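Local coordinates for Isomerase/lactonizing enzyme (Agrobacterium fabrum str. C58, PDB 2NQL), which belongs to the enolase superfamily of mandelate racemase and muconate lactonizing enzyme relatives and carries a bound sodium ion, its precise function being unknown, at residues W66-G71 with G321-A326; Q287-H292 with I313-V318. All coordinates share one frame; numbering follows the deposited sequence.

Contact 1: residues W66-G71 with G321-A326; sequences WGETYG and GIFLAA
Polar bonding gathers on one oxygen. The chain of Glu-68 runs extended from strand 66-70 (CG anti to the backbone N, chi1 -168°), bringing OE1 to the first turn of helix 322-326. Phe-323 N gives OE1 a nearly straight bond of 3.0 Å, meeting its anti lone pair, while Ile-322 N adds a weak, bent one at the same length. A water donates to OE1 at 2.9 Å and accepts from Gly-321 N and Leu-324 N, so the carboxylate meets helix-start N-H groups, where its negative charge would suit the dipole. OE2 is bound by Ser-52 OG and Ala-320 N. At Gly-321, the N-cap, a CB would jam against the preceding carbonyl O, which calls for glycine.

The strand is outermost, within this chain, in the antiparallel sheet of the N-terminal capping domain, whereas the helix belongs to the enolase-type barrel domain; the glutamate joins them.

Apolar contacts flank it. Phe-323, its CG in the crowded position between N and carbonyl carbon (chi1 67°), brings CD2 3.5 Å from Glu-68 CG, ring and carboxylate planes 39° apart. Branched Ile-322 sets CG2 3.6 Å from Gly-67 C, against the strand backbone, near Trp-66 CB.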
ATOM      1  N   TRP A  66       3.901 -22.931  -8.394  1.00 16.36           N
ATOM      2  CA  TRP A  66       4.343 -22.301  -7.153  1.00 16.65           C
ATOM      3  C   TRP A  66       4.611 -20.817  -7.338  1.00 17.44           C
ATOM      4  O   TRP A  66       5.165 -20.378  -8.373  1.00 16.05           O
ATOM      5  CB  TRP A  66       5.622 -22.977  -6.612  1.00 19.42           C
ATOM      6  CG  TRP A  66       5.376 -24.333  -5.981  1.00 18.87           C
ATOM      7  CD1 TRP A  66       5.414 -25.559  -6.607  1.00 14.66           C
ATOM      8  CD2 TRP A  66       5.115 -24.597  -4.601  1.00 17.69           C
ATOM      9  NE1 TRP A  66       5.182 -26.555  -5.700  1.00 19.92           N
ATOM     10  CE2 TRP A  66       4.981 -25.998  -4.464  1.00 20.53           C
ATOM     11  CE3 TRP A  66       4.950 -23.781  -3.461  1.00 13.47           C
ATOM     12  CZ2 TRP A  66       4.731 -26.611  -3.228  1.00 19.41           C
ATOM     13  CZ3 TRP A  66       4.690 -24.398  -2.226  1.00 15.80           C
ATOM     14  CH2 TRP A  66       4.581 -25.786  -2.124  1.00 16.95           C
ATOM     15  N   GLY A  67       4.227 -20.035  -6.323  1.00 16.13           N
ATOM     16  CA  GLY A  67       4.567 -18.629  -6.281  1.00 13.65           C
ATOM     17  C   GLY A  67       5.112 -18.297  -4.897  1.00 11.94           C
ATOM     18  O   GLY A  67       5.055 -19.126  -3.987  1.00 14.73           O
ATOM     19  N   GLU A  68       5.604 -17.073  -4.740  1.00 14.23           N
ATOM     20  CA  GLU A  68       6.224 -16.658  -3.479  1.00 15.91           C
ATOM     21  C   GLU A  68       6.204 -15.138  -3.369  1.00 13.96           C
ATOM     22  O   GLU A  68       6.257 -14.437  -4.379  1.00 15.80           O
ATOM     23  CB  GLU A  68       7.678 -17.185  -3.426  1.00 14.97           C
ATOM     24  CG  GLU A  68       8.374 -17.079  -2.035  1.00 12.60           C
ATOM     25  CD  GLU A  68       9.876 -17.390  -2.087  1.00 20.45           C
ATOM     26  OE1 GLU A  68      10.451 -17.467  -3.197  1.00 19.20           O
ATOM     27  OE2 GLU A  68      10.485 -17.500  -0.998  1.00 18.44           O
ATOM     28  N   THR A  69       6.128 -14.628  -2.140  1.00 12.95           N
ATOM     29  CA  THR A  69       6.267 -13.202  -1.902  1.00 15.74           C
ATOM     30  C   THR A  69       6.922 -13.023  -0.527  1.00 13.87           C
ATOM     31  O   THR A  69       7.269 -14.003   0.124  1.00 15.77           O
ATOM     32  CB  THR A  69       4.873 -12.470  -1.975  1.00 13.69           C
ATOM     33  OG1 THR A  69       5.049 -11.060  -1.879  1.00 15.64           O
ATOM     34  CG2 THR A  69       3.885 -12.984  -0.903  1.00 16.47           C
ATOM     35  N   TYR A  70       7.071 -11.774  -0.118  1.00 11.98           N
ATOM     36  CA  TYR A  70       7.642 -11.423   1.174  1.00 14.86           C
ATOM     37  C   TYR A  70       6.832 -12.051   2.281  1.00 19.42           C
ATOM     38  O   TYR A  70       5.601 -12.071   2.249  1.00 16.15           O
ATOM     39  CB  TYR A  70       7.664  -9.911   1.355  1.00 17.06           C
ATOM     40  CG  TYR A  70       8.894  -9.256   0.767  1.00 15.22           C
ATOM     41  CD1 TYR A  70       9.177  -9.343  -0.604  1.00 18.20           C
ATOM     42  CD2 TYR A  70       9.792  -8.558   1.584  1.00 19.43           C
ATOM     43  CE1 TYR A  70      10.321  -8.733  -1.145  1.00 18.83           C
ATOM     44  CE2 TYR A  70      10.935  -7.938   1.043  1.00 16.73           C
ATOM     45  CZ  TYR A  70      11.184  -8.040  -0.318  1.00 20.37           C
ATOM     46  OH  TYR A  70      12.296  -7.425  -0.868  1.00 21.29           O
ATOM     47  N   GLY A  71       7.546 -12.598   3.246  1.00 15.28           N
ATOM     48  CA  GLY A  71       6.928 -13.088   4.460  1.00 15.59           C
ATOM     49  C   GLY A  71       7.711 -12.735   5.705  1.00 15.44           C
ATOM     50  O   GLY A  71       7.367 -13.228   6.766  1.00 15.49           O
ATOM     51  N   GLY A 321      13.771 -18.912  -3.326  1.00 17.85           N
ATOM     52  CA  GLY A 321      14.280 -19.071  -4.679  1.00 18.30           C
ATOM     53  C   GLY A 321      13.159 -19.067  -5.717  1.00 16.89           C
ATOM     54  O   GLY A 321      13.439 -18.996  -6.903  1.00 16.78           O
ATOM     55  N   ILE A 322      11.893 -19.152  -5.270  1.00 16.59           N
ATOM     56  CA  ILE A 322      10.737 -19.207  -6.204  1.00 15.29           C
ATOM     57  C   ILE A 322      10.513 -17.850  -6.911  1.00 20.87           C
ATOM     58  O   ILE A 322      10.483 -17.775  -8.157  1.00 15.76           O
ATOM     59  CB  ILE A 322       9.426 -19.706  -5.476  1.00 15.21           C
ATOM     60  CG1 ILE A 322       9.570 -21.134  -4.882  1.00 19.86           C
ATOM     61  CG2 ILE A 322       8.163 -19.538  -6.358  1.00 15.79           C
ATOM     62  CD1 ILE A 322       9.905 -22.225  -5.862  1.00 23.43           C
ATOM     63  N   PHE A 323      10.352 -16.773  -6.136  1.00 16.30           N
ATOM     64  CA  PHE A 323      10.328 -15.459  -6.765  1.00 16.09           C
ATOM     65  C   PHE A 323      11.628 -15.012  -7.431  1.00 18.21           C
ATOM     66  O   PHE A 323      11.589 -14.253  -8.387  1.00 16.58           O
ATOM     67  CB  PHE A 323       9.633 -14.355  -5.944  1.00 13.92           C
ATOM     68  CG  PHE A 323      10.338 -13.962  -4.650  1.00 17.11           C
ATOM     69  CD1 PHE A 323      11.570 -13.299  -4.652  1.00 19.67           C
ATOM     70  CD2 PHE A 323       9.703 -14.165  -3.432  1.00 16.75           C
ATOM     71  CE1 PHE A 323      12.178 -12.894  -3.434  1.00 21.15           C
ATOM     72  CE2 PHE A 323      10.292 -13.784  -2.211  1.00 16.08           C
ATOM     73  CZ  PHE A 323      11.528 -13.139  -2.215  1.00 19.70           C
ATOM     74  N   LEU A 324      12.765 -15.518  -6.962  1.00 15.76           N
ATOM     75  CA  LEU A 324      14.005 -15.224  -7.686  1.00 19.01           C
ATOM     76  C   LEU A 324      13.983 -15.872  -9.087  1.00 14.47           C
ATOM     77  O   LEU A 324      14.336 -15.230 -10.065  1.00 16.54           O
ATOM     78  CB  LEU A 324      15.235 -15.686  -6.903  1.00 17.55           C
ATOM     79  CG  LEU A 324      16.563 -15.427  -7.632  1.00 17.22           C
ATOM     80  CD1 LEU A 324      16.776 -13.952  -7.906  1.00 19.44           C
ATOM     81  CD2 LEU A 324      17.708 -16.012  -6.795  1.00 20.04           C
ATOM     82  N   ALA A 325      13.566 -17.129  -9.166  1.00 17.95           N
ATOM     83  CA  ALA A 325      13.459 -17.803 -10.450  1.00 16.40           C
ATOM     84  C   ALA A 325      12.505 -17.059 -11.380  1.00 23.10           C
ATOM     85  O   ALA A 325      12.822 -16.850 -12.549  1.00 16.95           O
ATOM     86  CB  ALA A 325      13.024 -19.223 -10.279  1.00 17.03           C
ATOM     87  N   ALA A 326      11.362 -16.629 -10.837  1.00 18.23           N
ATOM     88  CA  ALA A 326      10.455 -15.718 -11.562  1.00 14.43           C
ATOM     89  C   ALA A 326      11.142 -14.450 -12.054  1.00 16.50           C
ATOM     90  O   ALA A 326      10.959 -14.073 -13.218  1.00 18.20           O
ATOM     91  CB  ALA A 326       9.227 -15.397 -10.696  1.00 19.60           C
TER
HETATM   92  O   HOH W   1      12.925 -16.272  -4.038  1.00 16.29           O

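Contact 2: residues Q287-H292 with I313-V318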
ATOM      1  N   GLN A 287      15.103  -0.903 -10.485  1.00 20.21           N
ATOM      2  CA  GLN A 287      15.556  -2.070  -9.714  1.00 19.29           C
ATOM      3  C   GLN A 287      14.386  -2.866  -9.154  1.00 18.81           C
ATOM      4  O   GLN A 287      14.291  -3.001  -7.916  1.00 20.94           O
ATOM      5  CB  GLN A 287      16.469  -1.630  -8.555  1.00 21.10           C
ATOM      6  CG  GLN A 287      17.715  -0.848  -9.005  1.00 23.36           C
ATOM      7  CD  GLN A 287      18.461  -0.261  -7.845  1.00 26.09           C
ATOM      8  OE1 GLN A 287      17.921   0.545  -7.097  1.00 26.22           O
ATOM      9  NE2 GLN A 287      19.705  -0.697  -7.652  1.00 23.66           N
ATOM     10  N   PRO A 288      13.516  -3.405 -10.041  1.00 20.28           N
ATOM     11  CA  PRO A 288      12.321  -4.061  -9.536  1.00 22.24           C
ATOM     12  C   PRO A 288      12.649  -5.290  -8.677  1.00 19.74           C
ATOM     13  O   PRO A 288      13.632  -5.992  -8.925  1.00 18.27           O
ATOM     14  CB  PRO A 288      11.582  -4.484 -10.814  1.00 19.08           C
ATOM     15  CG  PRO A 288      12.635  -4.554 -11.882  1.00 21.12           C
ATOM     16  CD  PRO A 288      13.566  -3.445 -11.520  1.00 16.18           C
ATOM     17  N   GLU A 289      11.822  -5.511  -7.668  1.00 16.99           N
ATOM     18  CA  GLU A 289      11.864  -6.694  -6.854  1.00 17.47           C
ATOM     19  C   GLU A 289      10.672  -7.597  -7.142  1.00 23.62           C
ATOM     20  O   GLU A 289       9.517  -7.273  -6.808  1.00 15.95           O
ATOM     21  CB  GLU A 289      11.941  -6.301  -5.367  1.00 15.16           C
ATOM     22  CG  GLU A 289      11.804  -7.499  -4.364  1.00 17.37           C
ATOM     23  CD  GLU A 289      12.679  -8.701  -4.740  1.00 17.99           C
ATOM     24  OE1 GLU A 289      13.926  -8.558  -4.749  1.00 21.40           O
ATOM     25  OE2 GLU A 289      12.121  -9.797  -5.026  1.00 18.36           O
ATOM     26  N   MET A 290      10.961  -8.747  -7.752  1.00 18.07           N
ATOM     27  CA  MET A 290       9.913  -9.647  -8.227  1.00 14.77           C
ATOM     28  C   MET A 290       8.987 -10.110  -7.084  1.00 18.88           C
ATOM     29  O   MET A 290       7.781 -10.286  -7.296  1.00 19.11           O
ATOM     30  CB  MET A 290      10.553 -10.876  -8.879  1.00 16.90           C
ATOM     31  CG  MET A 290       9.574 -11.956  -9.281  1.00 16.35           C
ATOM     32  SD  MET A 290       8.282 -11.433 -10.448  1.00 19.24           S
ATOM     33  CE  MET A 290       9.232 -11.210 -11.943  1.00 15.24           C
ATOM     34  N   GLY A 291       9.539 -10.306  -5.880  1.00 19.17           N
ATOM     35  CA  GLY A 291       8.740 -10.783  -4.748  1.00 22.13           C
ATOM     36  C   GLY A 291       7.645  -9.811  -4.305  1.00 19.37           C
ATOM     37  O   GLY A 291       6.644 -10.227  -3.716  1.00 22.43           O
ATOM     38  N   HIS A 292       7.846  -8.528  -4.598  1.00 19.71           N
ATOM     39  CA  HIS A 292       6.851  -7.476  -4.334  1.00 17.92           C
ATOM     40  C   HIS A 292       5.877  -7.306  -5.515  1.00 20.45           C
ATOM     41  O   HIS A 292       4.802  -6.730  -5.336  1.00 21.45           O
ATOM     42  CB  HIS A 292       7.518  -6.092  -4.087  1.00 17.67           C
ATOM     43  CG  HIS A 292       8.098  -5.922  -2.720  1.00 18.66           C
ATOM     44  ND1 HIS A 292       7.469  -6.370  -1.574  1.00 15.44           N
ATOM     45  CD2 HIS A 292       9.240  -5.317  -2.313  1.00 17.57           C
ATOM     46  CE1 HIS A 292       8.206  -6.053  -0.521  1.00 20.71           C
ATOM     47  NE2 HIS A 292       9.288  -5.423  -0.944  1.00 16.77           N
ATOM     48  N   ILE A 313      18.042  -3.250 -13.713  1.00 18.76           N
ATOM     49  CA  ILE A 313      18.938  -4.099 -12.912  1.00 18.29           C
ATOM     50  C   ILE A 313      18.173  -4.549 -11.655  1.00 16.16           C
ATOM     51  O   ILE A 313      18.193  -3.844 -10.638  1.00 20.59           O
ATOM     52  CB  ILE A 313      20.263  -3.360 -12.556  1.00 21.95           C
ATOM     53  CG1 ILE A 313      20.940  -2.801 -13.824  1.00 24.80           C
ATOM     54  CG2 ILE A 313      21.226  -4.286 -11.817  1.00 22.47           C
ATOM     55  CD1 ILE A 313      22.145  -1.948 -13.555  1.00 26.91           C
ATOM     56  N   PRO A 314      17.435  -5.673 -11.757  1.00 20.73           N
ATOM     57  CA  PRO A 314      16.558  -6.121 -10.683  1.00 20.86           C
ATOM     58  C   PRO A 314      17.244  -6.428  -9.364  1.00 22.44           C
ATOM     59  O   PRO A 314      18.434  -6.802  -9.313  1.00 21.64           O
ATOM     60  CB  PRO A 314      15.890  -7.364 -11.261  1.00 20.88           C
ATOM     61  CG  PRO A 314      15.929  -7.154 -12.743  1.00 20.28           C
ATOM     62  CD  PRO A 314      17.305  -6.556 -12.926  1.00 22.32           C
ATOM     63  N   HIS A 315      16.456  -6.234  -8.316  1.00 21.61           N
ATOM     64  CA  HIS A 315      16.800  -6.476  -6.931  1.00 19.00           C
ATOM     65  C   HIS A 315      16.737  -7.978  -6.627  1.00 17.98           C
ATOM     66  O   HIS A 315      16.109  -8.772  -7.362  1.00 19.78           O
ATOM     67  CB  HIS A 315      15.743  -5.697  -6.119  1.00 17.99           C
ATOM     68  CG  HIS A 315      15.905  -5.753  -4.628  1.00 20.02           C
ATOM     69  ND1 HIS A 315      15.084  -6.511  -3.824  1.00 20.96           N
ATOM     70  CD2 HIS A 315      16.737  -5.092  -3.793  1.00 29.68           C
ATOM     71  CE1 HIS A 315      15.415  -6.327  -2.559  1.00 19.45           C
ATOM     72  NE2 HIS A 315      16.410  -5.462  -2.512  1.00 25.49           N
ATOM     73  N   ALA A 316      17.383  -8.359  -5.529  1.00 17.39           N
ATOM     74  CA  ALA A 316      17.267  -9.703  -4.967  1.00 19.91           C
ATOM     75  C   ALA A 316      17.287  -9.626  -3.444  1.00 17.77           C
ATOM     76  O   ALA A 316      17.819  -8.659  -2.852  1.00 21.61           O
ATOM     77  CB  ALA A 316      18.420 -10.612  -5.484  1.00 19.84           C
ATOM     78  N   THR A 317      16.726 -10.644  -2.808  1.00 19.47           N
ATOM     79  CA  THR A 317      16.443 -10.586  -1.394  1.00 19.57           C
ATOM     80  C   THR A 317      16.292 -11.967  -0.760  1.00 20.53           C
ATOM     81  O   THR A 317      16.371 -12.986  -1.441  1.00 21.38           O
ATOM     82  CB  THR A 317      15.198  -9.690  -1.119  1.00 22.71           C
ATOM     83  OG1 THR A 317      15.128  -9.419   0.284  1.00 27.62           O
ATOM     84  CG2 THR A 317      13.923 -10.356  -1.568  1.00 18.29           C
ATOM     85  N   VAL A 318      16.084 -11.986   0.556  1.00 20.58           N
ATOM     86  CA  VAL A 318      15.743 -13.181   1.310  1.00 21.31           C
ATOM     87  C   VAL A 318      14.501 -13.836   0.702  1.00 19.58           C
ATOM     88  O   VAL A 318      13.475 -13.194   0.505  1.00 23.66           O
ATOM     89  CB  VAL A 318      15.467 -12.792   2.793  1.00 23.01           C
ATOM     90  CG1 VAL A 318      14.729 -13.895   3.553  1.00 28.15           C
ATOM     91  CG2 VAL A 318      16.796 -12.406   3.490  1.00 22.46           C
TER
HETATM   92  O   HOH W   2      19.760  -3.649  -8.416  1.00 24.73           O
HETATM   93  O   HOH W   3      13.598  -9.375  -8.455  1.00 18.09           O
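The backbones run side by side, Gln-287 CA lying 4.3 Å from Pro-314 CA, and one hydrogen bond joins them, from His-315 N to Pro-288 O at 2.9 Å, the donor above the carbonyl plane. Near it, a water accepts from Met-290 N and donates to His-315 O.

Glu-289 and His-315 carry the side-chain contact. The histidine holds CG anti to its backbone N (chi1 -178°), and its ND1 donates to Glu-289 OE1 at 2.5 Å, on the anti lone pair and close to the imidazole plane. Carboxylate and ring stand 80° apart. Because the glutamate bends at chi2 (47°), its other oxygen turns back to accept from Gly-291 N at 2.8 Å, an N-cap bond to the following short helix. Bonds to both oxygens would hold the carboxylate's rotation; it would favour a proton on ND1, an effect the nearby sodium ion may oppose.

Both segments follow neighbouring parallel strands, 285-286 and 311-312, at the C-terminal mouth of the enolase-type barrel, the family's active-site end.

Thr-317 brings its methyl CG2 against the carboxylate, 3.7 Å from Glu-289 OE1. The rigid Pro-288 and Pro-314 rings meet at CG, while Gln-287 NE2 bonds Glu-240, a sodium ligand.

Contact 2 is nested inside the chain loop that contact 1 closes, and their centres lie about 10 Å apart. They touch directly: Thr-69 OG1 probably hydrogen-bonds Gly-291 O at 2.6 Å, the rings of Tyr-70 and His-292 stack, and Phe-323 CZ packs 3.3 Å from Val-318 O. Residues 66-71 of the capping domain thus meet both helix 322-331 and the barrel-mouth loops. Both contacts reach the pocket. Tyr-70 OH and His-315 NE2 each hydrogen-bond glycerol, probably a remnant of the crystallisation liquor that marks the pocket, and the sodium held by Glu-240 and Glu-266 is about 3 Å from the side chain of His-315 but about 8 Å from that of Tyr-70.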